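Side-chain contacts in MmcR (Streptomyces lavendulae, PDB 3GWZ), which transfers the methyl group of S-adenosyl-L-methionine to the quinone hydroxyl of 6-demethylmitomycins A and B, giving mitomycins A and B: residues A52-V57 against R89-L94; V59-P64 against T81-Q86; A136-R141 against R176-R181; W143-H148 against D158-T163. All coordinates share one frame; numbering follows the deposited sequence. Where two conformers were deposited one is given.

Interaction 1: A52-V57 against R89-L94; sequences ARAIHV and RRLLRL
A54 and V57 meet L91 from one flank of their helix, while the imidazole of H56 stays on another, with the carbonyl oxygen of A52 over the centre of one face, 3.3 Å above the ring plane. CD of R53 lies in that plane at the ring's edge, and H56 CE1 sits in the plane of the R53 guanidinium, at its rim. The contact itself is purely apolar. L91 reaches across with both branches: CD1 rests 3.8 Å from A54 CB, and CD2 lies 4.1 Å from V57 CG1. CG of L91 stands anti to the backbone N (chi1 -167°), which carries the branch point toward the facing helix, where chi2 spreads the two methyls. Alanine suits position 54 because its short side chain lets the backbones approach, with the A54 and L91 CA atoms 6.9 Å apart; branched V57 adds a methyl one turn on. The buried join ties helix 32-61 to helix 85-97 within the dimerisation domain, and L95 also packs on A54. On its other flank, helix 32-61 sends R53 to backbone oxygens of W143 and E144 of the second subunit, next to helices 126-135 and 137-144 of its own chain.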
# COMPACT_ATOMS: atom_id res chain seq x y z
N ALA A 52 21.12 3.74 -12.73
CA ALA A 52 20.60 2.55 -12.06
C ALA A 52 20.79 2.64 -10.55
O ALA A 52 19.87 2.35 -9.78
CB ALA A 52 21.28 1.29 -12.62
N ARG A 53 21.98 3.05 -10.11
CA ARG A 53 22.27 3.09 -8.68
C ARG A 53 21.39 4.13 -8.00
O ARG A 53 20.96 3.95 -6.86
CB ARG A 53 23.76 3.37 -8.41
CG ARG A 53 24.23 2.88 -7.03
CD ARG A 53 24.23 1.34 -6.98
NE ARG A 53 24.52 0.80 -5.65
CZ ARG A 53 24.04 -0.36 -5.20
NH1 ARG A 53 23.22 -1.07 -5.97
NH2 ARG A 53 24.36 -0.79 -3.99
N ALA A 54 21.10 5.22 -8.70
CA ALA A 54 20.21 6.23 -8.11
C ALA A 54 18.82 5.64 -7.86
O ALA A 54 18.18 5.93 -6.85
CB ALA A 54 20.13 7.47 -9.01
N ILE A 55 18.35 4.80 -8.78
CA ILE A 55 17.09 4.11 -8.58
C ILE A 55 17.19 3.16 -7.38
O ILE A 55 16.27 3.07 -6.56
CB ILE A 55 16.64 3.35 -9.85
CG1 ILE A 55 16.14 4.36 -10.90
CG2 ILE A 55 15.56 2.32 -9.51
CD1 ILE A 55 15.55 3.73 -12.15
N HIS A 56 18.32 2.46 -7.25
CA HIS A 56 18.49 1.55 -6.13
C HIS A 56 18.34 2.30 -4.81
O HIS A 56 17.66 1.83 -3.89
CB HIS A 56 19.85 0.84 -6.20
CG HIS A 56 20.01 -0.01 -7.42
ND1 HIS A 56 21.24 -0.28 -7.99
CD2 HIS A 56 19.09 -0.61 -8.22
CE1 HIS A 56 21.07 -1.02 -9.06
NE2 HIS A 56 19.78 -1.23 -9.23
N VAL A 57 18.97 3.46 -4.72
CA VAL A 57 18.93 4.24 -3.50
C VAL A 57 17.52 4.77 -3.25
O VAL A 57 17.06 4.78 -2.10
CB VAL A 57 19.95 5.39 -3.50
CG1 VAL A 57 19.75 6.28 -2.27
CG2 VAL A 57 21.36 4.83 -3.52
N ARG A 89 17.91 16.03 -2.42
CA ARG A 89 17.49 16.98 -3.45
C ARG A 89 18.29 16.82 -4.75
O ARG A 89 17.72 16.81 -5.84
CB ARG A 89 17.58 18.43 -2.94
CG ARG A 89 17.08 19.47 -3.94
CD ARG A 89 17.02 20.88 -3.34
NE ARG A 89 16.05 20.93 -2.25
CZ ARG A 89 16.37 21.06 -0.97
NH1 ARG A 89 17.65 21.20 -0.63
NH2 ARG A 89 15.43 21.09 -0.04
N ARG A 90 19.61 16.71 -4.64
CA ARG A 90 20.45 16.44 -5.81
C ARG A 90 20.00 15.13 -6.48
O ARG A 90 19.84 15.07 -7.70
CB ARG A 90 21.93 16.35 -5.41
CG ARG A 90 22.54 17.69 -4.95
CD ARG A 90 23.80 17.48 -4.12
NE ARG A 90 24.95 17.10 -4.95
CZ ARG A 90 26.20 17.02 -4.51
NH1 ARG A 90 26.47 17.30 -3.24
NH2 ARG A 90 27.19 16.68 -5.33
N LEU A 91 19.81 14.09 -5.68
CA LEU A 91 19.40 12.79 -6.23
C LEU A 91 18.07 12.88 -6.96
O LEU A 91 17.91 12.35 -8.05
CB LEU A 91 19.30 11.72 -5.14
CG LEU A 91 19.19 10.29 -5.69
CD1 LEU A 91 20.58 9.75 -6.01
CD2 LEU A 91 18.49 9.36 -4.71
N LEU A 92 17.09 13.53 -6.32
CA LEU A 92 15.77 13.66 -6.92
C LEU A 92 15.77 14.51 -8.19
O LEU A 92 15.06 14.20 -9.14
CB LEU A 92 14.77 14.20 -5.88
CG LEU A 92 14.43 13.22 -4.75
CD1 LEU A 92 13.60 13.88 -3.67
CD2 LEU A 92 13.71 11.99 -5.30
N ARG A 93 16.55 15.59 -8.20
CA ARG A 93 16.68 16.42 -9.40
C ARG A 93 17.21 15.58 -10.55
O ARG A 93 16.70 15.64 -11.66
CB ARG A 93 17.65 17.58 -9.17
CG ARG A 93 17.14 18.69 -8.29
CD ARG A 93 17.95 19.96 -8.55
NE ARG A 93 19.33 19.67 -8.92
CZ ARG A 93 20.35 19.69 -8.07
NH1 ARG A 93 20.14 19.99 -6.78
NH2 ARG A 93 21.58 19.42 -8.49
N LEU A 94 18.26 14.81 -10.27
CA LEU A 94 18.87 13.97 -11.30
C LEU A 94 17.89 12.95 -11.83
O LEU A 94 17.73 12.79 -13.04
CB LEU A 94 20.12 13.27 -10.75
CG LEU A 94 20.72 12.20 -11.65
CD1 LEU A 94 21.27 12.78 -12.96
CD2 LEU A 94 21.83 11.50 -10.88

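Interaction 2: V59-P64 against T81-Q86; sequences VELGVP and TGAHEQ
L61 and T81 face each other where two helices end, and what joins them is largely van der Waals contact. CB of L61 lies 4.1 Å from CB of T81, and farther along, L61 CD1 touches A83 CB, also at 4.1 Å. A methyl-to-oxygen approach is closer: T81 CG2 packs 3.5 Å from the carbonyl oxygen of L61, while OG1 bonds back to the carbonyl of L77. With OG1 between the backbone N and the carbonyl carbon (chi1 63°), threonine can serve both purposes. The polar link is a single water, donating to L61 O at 3.0 Å and to T81 O at 2.8 Å; T81 O also takes a weak bond from R151 of the second subunit. Backbone bonds from V63 N to A58 O and, weakly, from G62 N to V59 O form a Schellman motif with G62 as C-prime residue, where a side chain would press on the carbonyl oxygen of L61. G82 likewise leaves its helix with positive phi. Thus the C-terminal ends of helices 32-61 and 74-81 meet, helix 85-97 packs on T81 and A83 through L88, and R151 and V150 of the second subunit cover L61 and A83.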
# COMPACT_ATOMS: atom_id res chain seq x y z
N VAL A 59 14.71 3.32 -4.04
CA VAL A 59 13.88 2.24 -3.51
C VAL A 59 14.34 1.81 -2.13
O VAL A 59 13.52 1.48 -1.28
CB VAL A 59 13.75 1.02 -4.46
CG1 VAL A 59 13.10 1.45 -5.78
CG2 VAL A 59 15.09 0.37 -4.68
N GLU A 60 15.65 1.81 -1.90
CA GLU A 60 16.16 1.45 -0.58
C GLU A 60 15.64 2.41 0.50
O GLU A 60 15.27 1.99 1.60
CB GLU A 60 17.69 1.41 -0.57
CG GLU A 60 18.25 0.99 0.78
CD GLU A 60 19.77 0.96 0.81
OE1 GLU A 60 20.33 0.68 1.89
OE2 GLU A 60 20.41 1.21 -0.24
N LEU A 61 15.60 3.69 0.17
CA LEU A 61 15.11 4.71 1.11
C LEU A 61 13.59 4.74 1.23
O LEU A 61 13.06 5.24 2.22
CB LEU A 61 15.61 6.09 0.68
CG LEU A 61 17.11 6.31 0.88
CD1 LEU A 61 17.52 7.73 0.53
CD2 LEU A 61 17.51 5.96 2.31
N GLY A 62 12.90 4.21 0.23
CA GLY A 62 11.45 4.18 0.24
C GLY A 62 10.79 5.44 -0.31
O GLY A 62 9.67 5.79 0.09
N VAL A 63 11.45 6.13 -1.23
CA VAL A 63 10.90 7.37 -1.78
C VAL A 63 9.54 7.21 -2.48
O VAL A 63 8.60 7.93 -2.15
CB VAL A 63 11.91 8.15 -2.66
CG1 VAL A 63 11.27 9.40 -3.26
CG2 VAL A 63 13.13 8.53 -1.84
N PRO A 64 9.43 6.25 -3.43
CA PRO A 64 8.16 6.09 -4.17
C PRO A 64 6.94 5.88 -3.27
O PRO A 64 5.85 6.38 -3.58
CB PRO A 64 8.42 4.83 -5.02
CG PRO A 64 9.91 4.77 -5.17
CD PRO A 64 10.44 5.26 -3.86
N THR A 81 12.85 9.83 5.36
CA THR A 81 13.70 8.70 4.97
C THR A 81 15.00 8.61 5.76
O THR A 81 15.71 7.61 5.69
CB THR A 81 14.06 8.75 3.46
OG1 THR A 81 14.81 9.93 3.18
CG2 THR A 81 12.80 8.74 2.61
N GLY A 82 15.31 9.66 6.52
CA GLY A 82 16.59 9.74 7.21
C GLY A 82 17.73 10.10 6.27
O GLY A 82 18.88 9.72 6.48
N ALA A 83 17.42 10.85 5.22
CA ALA A 83 18.44 11.25 4.26
C ALA A 83 18.92 12.67 4.52
O ALA A 83 18.22 13.46 5.15
CB ALA A 83 17.92 11.12 2.83
N HIS A 84 20.12 12.97 4.04
CA HIS A 84 20.67 14.31 4.09
C HIS A 84 19.96 15.18 3.06
O HIS A 84 19.95 14.87 1.86
CB HIS A 84 22.17 14.23 3.81
CG HIS A 84 22.88 15.54 3.84
ND1 HIS A 84 23.18 16.25 2.70
CD2 HIS A 84 23.38 16.26 4.87
CE1 HIS A 84 23.82 17.36 3.02
NE2 HIS A 84 23.96 17.39 4.33
N GLU A 85 19.35 16.27 3.52
CA GLU A 85 18.42 17.05 2.70
C GLU A 85 18.99 17.50 1.35
O GLU A 85 18.42 17.22 0.30
CB GLU A 85 17.91 18.27 3.49
CG GLU A 85 16.82 19.03 2.74
CD GLU A 85 16.36 20.28 3.47
OE1 GLU A 85 16.62 20.42 4.68
OE2 GLU A 85 15.72 21.13 2.81
N GLN A 86 20.10 18.24 1.39
CA GLN A 86 20.73 18.73 0.16
C GLN A 86 21.06 17.58 -0.81
O GLN A 86 20.90 17.71 -2.02
CB GLN A 86 22.00 19.55 0.49
CG GLN A 86 22.81 19.98 -0.74
CD GLN A 86 24.20 20.53 -0.40
OE1 GLN A 86 24.57 20.67 0.77
NE2 GLN A 86 24.98 20.85 -1.43
O HOH W 1 14.72 5.22 4.70

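Interaction 3: A136-R141 against R176-R181; sequences APWHWR and RELFNR
The carbonyl oxygen of A136, whose methyl group touches L178, receives two amide hydrogens: that of W140, with N 3.2 Å away, and more weakly that of H139. A136 occupies the N-cap position of helix 137-144, and these are the first bonds of that helix; P137 suits the turn that follows, since no partner for a proline nitrogen is needed there. In this COMT-family methyltransferase the helix follows helix 126-135 and packs against helix 173-197, which contributes to the cofactor pocket of the Rossmann-like methyltransferase domain. The contact is small and wholly apolar. L178 extends across with CG anti to its carbonyl carbon (chi1 -71°), and with chi2 extended its CD1 methyl makes both contacts: one with A136 CB, the other with the benzo ring of W138. Leucine has the length to bridge segments whose nearest CA atoms, those of A136 and L178, are 8.5 Å apart; tryptophan is long enough to bring CZ2 to the same methyl. F133 of helix 126-135 packs on L178, and F157 on W138. The neighbour of L178, F179, turns its ring elsewhere and touches S-adenosyl-L-homocysteine, which puts the join one residue from the cofactor pocket. Within segment 136-141, A136 CB lies 3.4 Å above the W138 ring plane, displaced toward its rim; L178 CD1 is 4.2 Å from A136 CB and 4.3 Å from W138 CZ2.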
# COMPACT_ATOMS: atom_id res chain seq x y z
N ALA A 136 20.96 -4.27 -3.00
CA ALA A 136 21.87 -4.92 -2.05
C ALA A 136 23.33 -4.75 -2.46
O ALA A 136 23.69 -4.96 -3.62
CB ALA A 136 21.53 -6.40 -1.90
N PRO A 137 24.18 -4.41 -1.48
CA PRO A 137 25.60 -4.17 -1.77
C PRO A 137 26.28 -5.40 -2.35
O PRO A 137 27.16 -5.27 -3.20
CB PRO A 137 26.18 -3.82 -0.39
CG PRO A 137 25.16 -4.36 0.60
CD PRO A 137 23.85 -4.11 -0.08
N TRP A 138 25.85 -6.59 -1.93
CA TRP A 138 26.50 -7.82 -2.40
C TRP A 138 26.12 -8.16 -3.84
O TRP A 138 26.85 -8.87 -4.54
CB TRP A 138 26.21 -9.00 -1.45
CG TRP A 138 24.79 -9.07 -0.94
CD1 TRP A 138 24.35 -8.68 0.28
CD2 TRP A 138 23.64 -9.58 -1.64
NE1 TRP A 138 23.00 -8.91 0.40
CE2 TRP A 138 22.54 -9.46 -0.77
CE3 TRP A 138 23.43 -10.11 -2.92
CZ2 TRP A 138 21.25 -9.85 -1.12
CZ3 TRP A 138 22.15 -10.51 -3.28
CH2 TRP A 138 21.07 -10.38 -2.38
N HIS A 139 24.97 -7.66 -4.27
CA HIS A 139 24.56 -7.82 -5.66
C HIS A 139 25.47 -6.92 -6.50
O HIS A 139 26.16 -7.39 -7.40
CB HIS A 139 23.09 -7.43 -5.80
CG HIS A 139 22.49 -7.73 -7.14
ND1 HIS A 139 22.87 -7.09 -8.29
CD2 HIS A 139 21.48 -8.57 -7.49
CE1 HIS A 139 22.16 -7.55 -9.31
NE2 HIS A 139 21.31 -8.45 -8.85
N TRP A 140 25.48 -5.62 -6.20
CA TRP A 140 26.35 -4.68 -6.91
C TRP A 140 27.82 -5.14 -6.87
O TRP A 140 28.54 -4.99 -7.84
CB TRP A 140 26.21 -3.28 -6.29
CG TRP A 140 26.88 -2.15 -7.04
CD1 TRP A 140 28.10 -1.59 -6.78
CD2 TRP A 140 26.33 -1.40 -8.14
NE1 TRP A 140 28.36 -0.56 -7.66
CE2 TRP A 140 27.28 -0.43 -8.51
CE3 TRP A 140 25.13 -1.48 -8.86
CZ2 TRP A 140 27.08 0.47 -9.56
CZ3 TRP A 140 24.93 -0.59 -9.90
CH2 TRP A 140 25.89 0.37 -10.24
N ARG A 141 28.26 -5.70 -5.74
CA ARG A 141 29.67 -6.10 -5.65
C ARG A 141 30.04 -7.28 -6.54
O ARG A 141 31.19 -7.40 -6.98
CB ARG A 141 30.13 -6.36 -4.21
CG ARG A 141 31.66 -6.32 -4.11
CD ARG A 141 32.20 -6.47 -2.71
NE ARG A 141 31.90 -5.31 -1.88
CZ ARG A 141 32.76 -4.75 -1.03
NH1 ARG A 141 34.00 -5.24 -0.92
NH2 ARG A 141 32.39 -3.70 -0.30
N ARG A 176 17.94 -13.93 1.43
CA ARG A 176 16.99 -14.93 0.93
C ARG A 176 15.68 -14.27 0.51
O ARG A 176 15.12 -14.58 -0.54
CB ARG A 176 16.73 -15.99 2.02
CG ARG A 176 15.93 -17.21 1.56
CD ARG A 176 15.48 -18.03 2.79
NE ARG A 176 16.60 -18.24 3.71
CZ ARG A 176 16.51 -18.21 5.03
NH1 ARG A 176 15.35 -17.97 5.62
NH2 ARG A 176 17.59 -18.41 5.77
N GLU A 177 15.21 -13.34 1.33
CA GLU A 177 13.94 -12.68 1.08
C GLU A 177 14.01 -11.81 -0.19
O GLU A 177 13.12 -11.89 -1.03
CB GLU A 177 13.52 -11.84 2.30
CG GLU A 177 12.47 -10.77 2.02
CD GLU A 177 11.05 -11.28 2.20
OE1 GLU A 177 10.82 -12.49 2.03
OE2 GLU A 177 10.17 -10.46 2.53
N LEU A 178 15.07 -11.00 -0.33
CA LEU A 178 15.22 -10.17 -1.53
C LEU A 178 15.26 -11.01 -2.80
O LEU A 178 14.62 -10.67 -3.81
CB LEU A 178 16.48 -9.30 -1.46
CG LEU A 178 16.43 -8.16 -0.44
CD1 LEU A 178 17.79 -7.48 -0.38
CD2 LEU A 178 15.33 -7.18 -0.83
N PHE A 179 16.03 -12.09 -2.78
CA PHE A 179 16.10 -12.95 -3.95
C PHE A 179 14.77 -13.68 -4.23
O PHE A 179 14.25 -13.66 -5.36
CB PHE A 179 17.23 -13.97 -3.86
CG PHE A 179 17.14 -15.03 -4.93
CD1 PHE A 179 17.18 -14.67 -6.27
CD2 PHE A 179 16.96 -16.35 -4.60
CE1 PHE A 179 17.07 -15.63 -7.27
CE2 PHE A 179 16.84 -17.32 -5.60
CZ PHE A 179 16.91 -16.96 -6.93
N ASN A 180 14.23 -14.33 -3.22
CA ASN A 180 12.98 -15.08 -3.41
C ASN A 180 11.80 -14.23 -3.85
O ASN A 180 10.94 -14.70 -4.59
CB ASN A 180 12.63 -15.88 -2.15
CG ASN A 180 13.52 -17.09 -1.98
OD1 ASN A 180 14.25 -17.48 -2.90
ND2 ASN A 180 13.48 -17.70 -0.80
N ARG A 181 11.77 -12.97 -3.40
CA ARG A 181 10.77 -12.02 -3.89
C ARG A 181 10.99 -11.68 -5.36
O ARG A 181 10.04 -11.58 -6.13
CB ARG A 181 10.79 -10.73 -3.05
CG ARG A 181 10.04 -10.81 -1.72
CD ARG A 181 10.14 -9.50 -0.93
NE ARG A 181 9.36 -8.42 -1.55
CZ ARG A 181 8.08 -8.18 -1.30
NH1 ARG A 181 7.40 -8.96 -0.46
NH2 ARG A 181 7.46 -7.16 -1.90

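Interaction 4: W143-H148 against D158-T163; sequences WEQLTH and DVANGT
This is a surface contact of mainly apolar character, set at the break between helices 137-144 and 146-152, where the short helix 157-161 returns against them. The motif is a helix-to-helix break in the helical part of the methyltransferase fold, with Q145 at the end of one helix and at the N-cap of the next; both Q145 and H148, one turn along, look toward V159. V159 wedges between them with a single methyl. Its CG1 lies between the backbone N and the carbonyl carbon (chi1 74°) and reaches Q145 CB at 3.9 Å, the two side chains running at about a right angle to each other. The same methyl lies over one face of the H148 imidazole, 4.0 Å above the ring plane and displaced toward its rim. A compact branched residue fits this notch, although V159 is exposed and, like H148, also touches a crystal neighbour, which may influence how the pair is held. The flexible chain of Q145 bends at chi2 (-69°), letting its aliphatic part pack while its amide turns to a polar partner. NE2 donates to E144 OE2 over 3.1 Å at 167°, nearly straight; the carboxylate oxygen lies in the amide plane and accepts with its anti lone pair. That oxygen also forms a salt bridge with R141 of the second subunit, so the bond orients the amide beside the dimer interface. On helix 157-161 the next residue, A160, is small enough for close approach: its CB sits 3.9 Å from Q145 CG.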
# COMPACT_ATOMS: atom_id res chain seq x y z
N TRP A 143 29.07 -7.56 -9.49
CA TRP A 143 29.36 -6.87 -10.76
C TRP A 143 30.72 -6.16 -10.73
O TRP A 143 31.38 -6.01 -11.77
CB TRP A 143 28.24 -5.88 -11.11
CG TRP A 143 27.03 -6.63 -11.55
CD1 TRP A 143 25.95 -6.99 -10.79
CD2 TRP A 143 26.81 -7.19 -12.85
NE1 TRP A 143 25.06 -7.72 -11.54
CE2 TRP A 143 25.56 -7.85 -12.81
CE3 TRP A 143 27.54 -7.18 -14.04
CZ2 TRP A 143 25.03 -8.51 -13.92
CZ3 TRP A 143 27.00 -7.83 -15.15
CH2 TRP A 143 25.76 -8.48 -15.08
N GLU A 144 31.13 -5.72 -9.55
CA GLU A 144 32.46 -5.14 -9.37
C GLU A 144 33.51 -6.08 -9.95
O GLU A 144 34.48 -5.64 -10.57
CB GLU A 144 32.72 -4.91 -7.88
CG GLU A 144 34.07 -4.26 -7.56
CD GLU A 144 34.41 -4.39 -6.10
OE1 GLU A 144 33.73 -3.75 -5.26
OE2 GLU A 144 35.34 -5.16 -5.78
N GLN A 145 33.30 -7.38 -9.76
CA GLN A 145 34.27 -8.40 -10.13
C GLN A 145 33.89 -9.14 -11.41
O GLN A 145 34.25 -10.31 -11.60
CB GLN A 145 34.47 -9.38 -8.96
CG GLN A 145 35.08 -8.71 -7.73
CD GLN A 145 36.52 -8.33 -7.97
OE1 GLN A 145 37.26 -9.09 -8.58
NE2 GLN A 145 36.93 -7.16 -7.48
N LEU A 146 33.16 -8.47 -12.30
CA LEU A 146 32.80 -9.05 -13.60
C LEU A 146 34.02 -9.56 -14.35
O LEU A 146 33.96 -10.59 -15.01
CB LEU A 146 32.03 -8.04 -14.47
CG LEU A 146 31.61 -8.52 -15.86
CD1 LEU A 146 30.73 -9.79 -15.77
CD2 LEU A 146 30.85 -7.43 -16.59
N THR A 147 35.13 -8.82 -14.29
CA THR A 147 36.34 -9.29 -14.96
C THR A 147 36.70 -10.72 -14.56
O THR A 147 37.05 -11.54 -15.42
CB THR A 147 37.51 -8.34 -14.73
OG1 THR A 147 37.20 -7.09 -15.35
CG2 THR A 147 38.80 -8.89 -15.35
N HIS A 148 36.57 -11.04 -13.27
CA HIS A 148 36.86 -12.39 -12.79
C HIS A 148 36.03 -13.43 -13.55
O HIS A 148 36.56 -14.44 -14.01
CB HIS A 148 36.67 -12.53 -11.27
CG HIS A 148 36.88 -13.94 -10.77
ND1 HIS A 148 38.10 -14.42 -10.33
CD2 HIS A 148 36.02 -14.98 -10.69
CE1 HIS A 148 37.98 -15.68 -9.98
NE2 HIS A 148 36.73 -16.05 -10.19
N ASP A 158 31.44 -15.11 -5.40
CA ASP A 158 32.26 -15.67 -4.34
C ASP A 158 33.48 -14.81 -4.05
O ASP A 158 33.78 -14.49 -2.90
CB ASP A 158 32.68 -17.11 -4.70
CG ASP A 158 31.48 -18.01 -5.08
OD1 ASP A 158 30.67 -17.63 -5.96
OD2 ASP A 158 31.35 -19.11 -4.51
N VAL A 159 34.19 -14.41 -5.10
CA VAL A 159 35.39 -13.62 -4.88
C VAL A 159 35.03 -12.23 -4.33
O VAL A 159 35.75 -11.66 -3.51
CB VAL A 159 36.25 -13.53 -6.16
CG1 VAL A 159 35.62 -12.60 -7.17
CG2 VAL A 159 37.66 -13.09 -5.83
N ALA A 160 33.89 -11.70 -4.76
CA ALA A 160 33.46 -10.38 -4.30
C ALA A 160 32.99 -10.39 -2.84
O ALA A 160 33.32 -9.49 -2.06
CB ALA A 160 32.34 -9.86 -5.21
N ASN A 161 32.22 -11.40 -2.48
CA ASN A 161 31.51 -11.40 -1.21
C ASN A 161 31.98 -12.42 -0.18
O ASN A 161 31.49 -12.44 0.94
CB ASN A 161 30.02 -11.59 -1.48
CG ASN A 161 29.44 -10.46 -2.29
OD1 ASN A 161 29.55 -9.30 -1.91
ND2 ASN A 161 28.82 -10.79 -3.43
N GLY A 162 32.92 -13.28 -0.56
CA GLY A 162 33.51 -14.22 0.38
C GLY A 162 32.63 -15.42 0.67
O GLY A 162 32.89 -16.17 1.61
N THR A 163 31.58 -15.59 -0.12
CA THR A 163 30.66 -16.71 0.02
C THR A 163 29.89 -16.86 -1.29
O THR A 163 29.87 -15.93 -2.09
CB THR A 163 29.67 -16.51 1.21
OG1 THR A 163 28.96 -17.72 1.45
CG2 THR A 163 28.67 -15.40 0.90

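The four contacts come as two nested pairs along the chain, the first in the dimerisation domain. Interactions 1 and 2 share helices 32-61 and 85-97, with centres about 9 Å apart; interaction 2 is nested within the loop that interaction 1 closes, and L92 packing on V63 connects them. Interactions 3 and 4 share helix 137-144, with centres about 14 Å apart, interaction 4 nested inside interaction 3; W138 O and N161 ND2 probably hydrogen-bond between them. R53 joins the pairs by lying against W140, although the centres of interactions 1 and 3 are about 19 Å apart. All four touch the second subunit, which is consistent with one connected set of helices serving both the dimer interface and the side toward the cofactor domain.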